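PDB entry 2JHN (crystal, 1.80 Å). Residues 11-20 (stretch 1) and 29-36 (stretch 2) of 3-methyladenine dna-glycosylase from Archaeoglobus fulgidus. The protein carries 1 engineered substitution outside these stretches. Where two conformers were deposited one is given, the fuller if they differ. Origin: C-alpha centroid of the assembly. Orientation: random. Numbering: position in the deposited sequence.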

# COMPACT_ATOMS: atom_id res chain seq x y z
N ASN A 11 -1.26 -14.97 -8.77
CA ASN A 11 -1.66 -14.35 -10.01
C ASN A 11 -1.02 -12.96 -10.09
O ASN A 11 -1.51 -12.01 -9.48
N TRP A 12 0.07 -12.85 -10.84
CA TRP A 12 0.80 -11.60 -10.98
C TRP A 12 -0.04 -10.50 -11.59
O TRP A 12 0.05 -9.33 -11.19
N GLU A 13 -0.87 -10.84 -12.58
CA GLU A 13 -1.68 -9.84 -13.24
C GLU A 13 -2.62 -9.14 -12.24
O GLU A 13 -2.77 -7.93 -12.28
N LEU A 14 -3.24 -9.93 -11.35
CA LEU A 14 -4.09 -9.39 -10.28
C LEU A 14 -3.30 -8.55 -9.24
O LEU A 14 -3.78 -7.52 -8.79
N LYS A 15 -2.11 -9.02 -8.87
CA LYS A 15 -1.21 -8.21 -8.02
C LYS A 15 -0.93 -6.84 -8.65
O LYS A 15 -0.99 -5.83 -7.97
N MET A 16 -0.65 -6.82 -9.95
CA MET A 16 -0.37 -5.57 -10.67
C MET A 16 -1.62 -4.69 -10.87
O MET A 16 -1.51 -3.46 -10.88
N LYS A 17 -2.79 -5.31 -11.01
CA LYS A 17 -4.05 -4.58 -11.16
C LYS A 17 -4.34 -3.73 -9.94
O LYS A 17 -5.09 -2.75 -10.01
N PHE A 18 -3.73 -4.09 -8.81
CA PHE A 18 -3.92 -3.33 -7.58
C PHE A 18 -3.43 -1.90 -7.70
O PHE A 18 -3.96 -1.02 -7.04
N PHE A 19 -2.43 -1.68 -8.57
CA PHE A 19 -1.89 -0.36 -8.86
C PHE A 19 -2.86 0.44 -9.72
O PHE A 19 -3.35 -0.04 -10.75
N VAL A 20 -3.13 1.66 -9.30
CA VAL A 20 -4.21 2.45 -9.89
C VAL A 20 -3.76 3.18 -11.16
O VAL A 20 -4.52 3.29 -12.13
N VAL A 29 6.41 1.88 -11.11
CA VAL A 29 6.05 1.77 -12.52
C VAL A 29 5.86 0.30 -12.88
O VAL A 29 6.68 -0.55 -12.53
N VAL A 30 4.76 0.03 -13.57
CA VAL A 30 4.47 -1.30 -14.07
C VAL A 30 4.29 -1.17 -15.58
O VAL A 30 3.41 -0.45 -16.06
N GLU A 31 5.17 -1.82 -16.32
CA GLU A 31 5.17 -1.72 -17.80
C GLU A 31 5.33 -3.12 -18.33
O GLU A 31 6.29 -3.79 -18.00
N SER A 32 4.35 -3.55 -19.13
CA SER A 32 4.30 -4.92 -19.67
C SER A 32 4.51 -5.99 -18.62
O SER A 32 5.30 -6.92 -18.80
N GLY A 33 3.81 -5.83 -17.49
CA GLY A 33 3.83 -6.82 -16.42
C GLY A 33 5.13 -6.90 -15.64
O GLY A 33 5.34 -7.86 -14.91
N VAL A 34 6.00 -5.91 -15.81
CA VAL A 34 7.23 -5.83 -15.04
C VAL A 34 7.12 -4.64 -14.10
O VAL A 34 6.93 -3.52 -14.56
N TRP A 35 7.21 -4.90 -12.80
CA TRP A 35 7.16 -3.89 -11.75
C TRP A 35 8.56 -3.36 -11.46
O TRP A 35 9.52 -4.14 -11.40
N ARG A 36 8.68 -2.05 -11.23
CA ARG A 36 9.96 -1.51 -10.78
C ARG A 36 9.87 -0.24 -9.97
O ARG A 36 8.91 0.54 -10.10

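The contact joins one side of a short helix, together with Phe19 beyond it, to a β-hairpin, and buries 268 Å² summed over both sides. Trp35 is covered most (58 Å²), followed by Val30 (46 Å²) and Trp12 (45 Å²); all three direct CA-to-CB toward the opposing stretch.

Trp35, chi1 t (170°) with chi2 at 91°, meets three side chains. Its CB lies 4.0 Å from Trp12 CZ2 and 3.9 Å from Met16 SD, while its indole approaches Phe19: Trp35 CD1 is 3.7 Å from Phe19 CZ. The Phe19 ring and the Trp35 five-membered ring are inclined by only 28°, but their centroids are 5.4 Å apart and the rings are slid so far that they barely overlap. Trp35 NE1 is hydrogen-bonded just outside the two stretches.

Val30, chi1 t, presents CG2 to two residues, 3.8 Å from Met16 SD and 3.9 Å from Phe19 CD2. Met16 (chi1 m, chi2 m, chi3 101°) thus touches both strands of the hairpin through its sulfur, which sits 5.3 Å from the centroid of the Trp35 five-membered ring and 66° off the ring normal, an oblique approach. Phe19 (chi1 m) likewise reaches both Val30 and Trp35.

Trp12, chi1 t with chi2 at -104°, supplies the single hydrogen bond across the stretches: Trp12 NE1 donates to Gly33 O at 2.8 Å, with an N-H...acceptor angle of 134°. The acceptor lies at the indole edge, near the ring plane, and belongs to the type I' turn from Glu31 to Val34. Gly33 has positive phi (71°), which favours glycine. The alternation expected of β-strands is evident in Val29 and Val34, whose CA-to-CB bonds point away, leaving Val30 and Trp35 to face the helical stretch.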

# COMPACT_ATOMS: atom_id res chain seq x y z
CB ASN A 11 -3.18 -14.26 -10.09
CG ASN A 11 -3.65 -13.77 -11.43
OD1 ASN A 11 -3.25 -12.71 -11.88
ND2 ASN A 11 -4.50 -14.55 -12.10
CB TRP A 12 2.07 -11.82 -11.81
CG TRP A 12 2.99 -10.63 -11.86
CD1 TRP A 12 3.16 -9.74 -12.90
CD2 TRP A 12 3.88 -10.21 -10.83
NE1 TRP A 12 4.09 -8.78 -12.56
CE2 TRP A 12 4.56 -9.06 -11.30
CE3 TRP A 12 4.17 -10.68 -9.54
CZ2 TRP A 12 5.52 -8.38 -10.53
CZ3 TRP A 12 5.12 -9.99 -8.76
CH2 TRP A 12 5.78 -8.86 -9.26
CB GLU A 13 -2.45 -10.44 -14.44
CG GLU A 13 -1.57 -11.24 -15.42
CD GLU A 13 -1.58 -12.74 -15.14
OE1 GLU A 13 -2.32 -13.48 -15.84
OE2 GLU A 13 -0.86 -13.20 -14.23
CB LEU A 14 -4.87 -10.50 -9.58
CG LEU A 14 -6.06 -11.10 -10.35
CD1 LEU A 14 -6.81 -12.11 -9.49
CD2 LEU A 14 -7.04 -10.05 -10.85
CB LYS A 15 0.11 -8.94 -7.73
CG LYS A 15 0.01 -10.11 -6.76
CD LYS A 15 -0.39 -9.69 -5.36
CE LYS A 15 0.08 -10.74 -4.34
NZ LYS A 15 -0.50 -10.33 -3.05
CB MET A 16 0.35 -5.86 -12.00
CG MET A 16 1.70 -6.56 -11.85
SD MET A 16 2.87 -5.59 -10.85
CE MET A 16 2.75 -6.43 -9.26
CB LYS A 17 -5.21 -5.55 -11.37
CG LYS A 17 -5.67 -5.71 -12.82
CD LYS A 17 -6.72 -6.82 -12.93
CE LYS A 17 -7.72 -6.73 -11.78
NZ LYS A 17 -8.86 -5.88 -12.12
CB PHE A 18 -3.25 -4.02 -6.39
CG PHE A 18 -3.72 -3.51 -5.06
CD1 PHE A 18 -4.91 -3.98 -4.51
CD2 PHE A 18 -2.96 -2.57 -4.36
CE1 PHE A 18 -5.36 -3.51 -3.28
CE2 PHE A 18 -3.40 -2.09 -3.10
CZ PHE A 18 -4.60 -2.56 -2.58
CB PHE A 19 -0.52 -0.46 -9.56
CG PHE A 19 0.57 -1.04 -8.67
CD1 PHE A 19 1.12 -0.26 -7.63
CD2 PHE A 19 1.03 -2.32 -8.86
CE1 PHE A 19 2.14 -0.77 -6.82
CE2 PHE A 19 2.05 -2.86 -8.03
CZ PHE A 19 2.60 -2.07 -7.01
CB VAL A 20 -4.86 3.32 -8.77
CG1 VAL A 20 -4.96 4.79 -9.14
CG2 VAL A 20 -6.19 2.69 -8.33
CB VAL A 29 7.14 2.41 -13.46
CG1 VAL A 29 6.80 2.19 -14.94
CG2 VAL A 29 7.24 3.91 -13.22
CB VAL A 30 3.23 -1.91 -13.40
CG1 VAL A 30 3.00 -3.31 -13.95
CG2 VAL A 30 3.41 -1.95 -11.87
CB GLU A 31 6.30 -0.83 -18.29
CG GLU A 31 6.10 0.69 -18.07
CD GLU A 31 7.30 1.55 -18.52
OE1 GLU A 31 8.38 1.01 -18.89
OE2 GLU A 31 7.15 2.79 -18.50
CB SER A 32 5.26 -5.10 -20.85
OG SER A 32 4.92 -4.20 -21.90
CB VAL A 34 8.50 -5.69 -15.93
CG1 VAL A 34 9.70 -5.58 -15.08
CG2 VAL A 34 8.61 -6.90 -16.90
CB TRP A 35 6.57 -4.52 -10.48
CG TRP A 35 6.65 -3.67 -9.23
CD1 TRP A 35 5.72 -2.80 -8.76
CD2 TRP A 35 7.73 -3.65 -8.28
NE1 TRP A 35 6.15 -2.22 -7.60
CE2 TRP A 35 7.37 -2.72 -7.27
CE3 TRP A 35 8.97 -4.30 -8.20
CZ2 TRP A 35 8.19 -2.45 -6.18
CZ3 TRP A 35 9.81 -4.01 -7.10
CH2 TRP A 35 9.41 -3.10 -6.10
CB ARG A 36 10.94 -1.28 -11.96
CG ARG A 36 10.62 -0.10 -12.82
CD ARG A 36 11.51 -0.12 -14.10
NE ARG A 36 11.45 1.18 -14.73
CZ ARG A 36 10.60 1.53 -15.69
NH1 ARG A 36 9.73 0.66 -16.19
NH2 ARG A 36 10.63 2.77 -16.17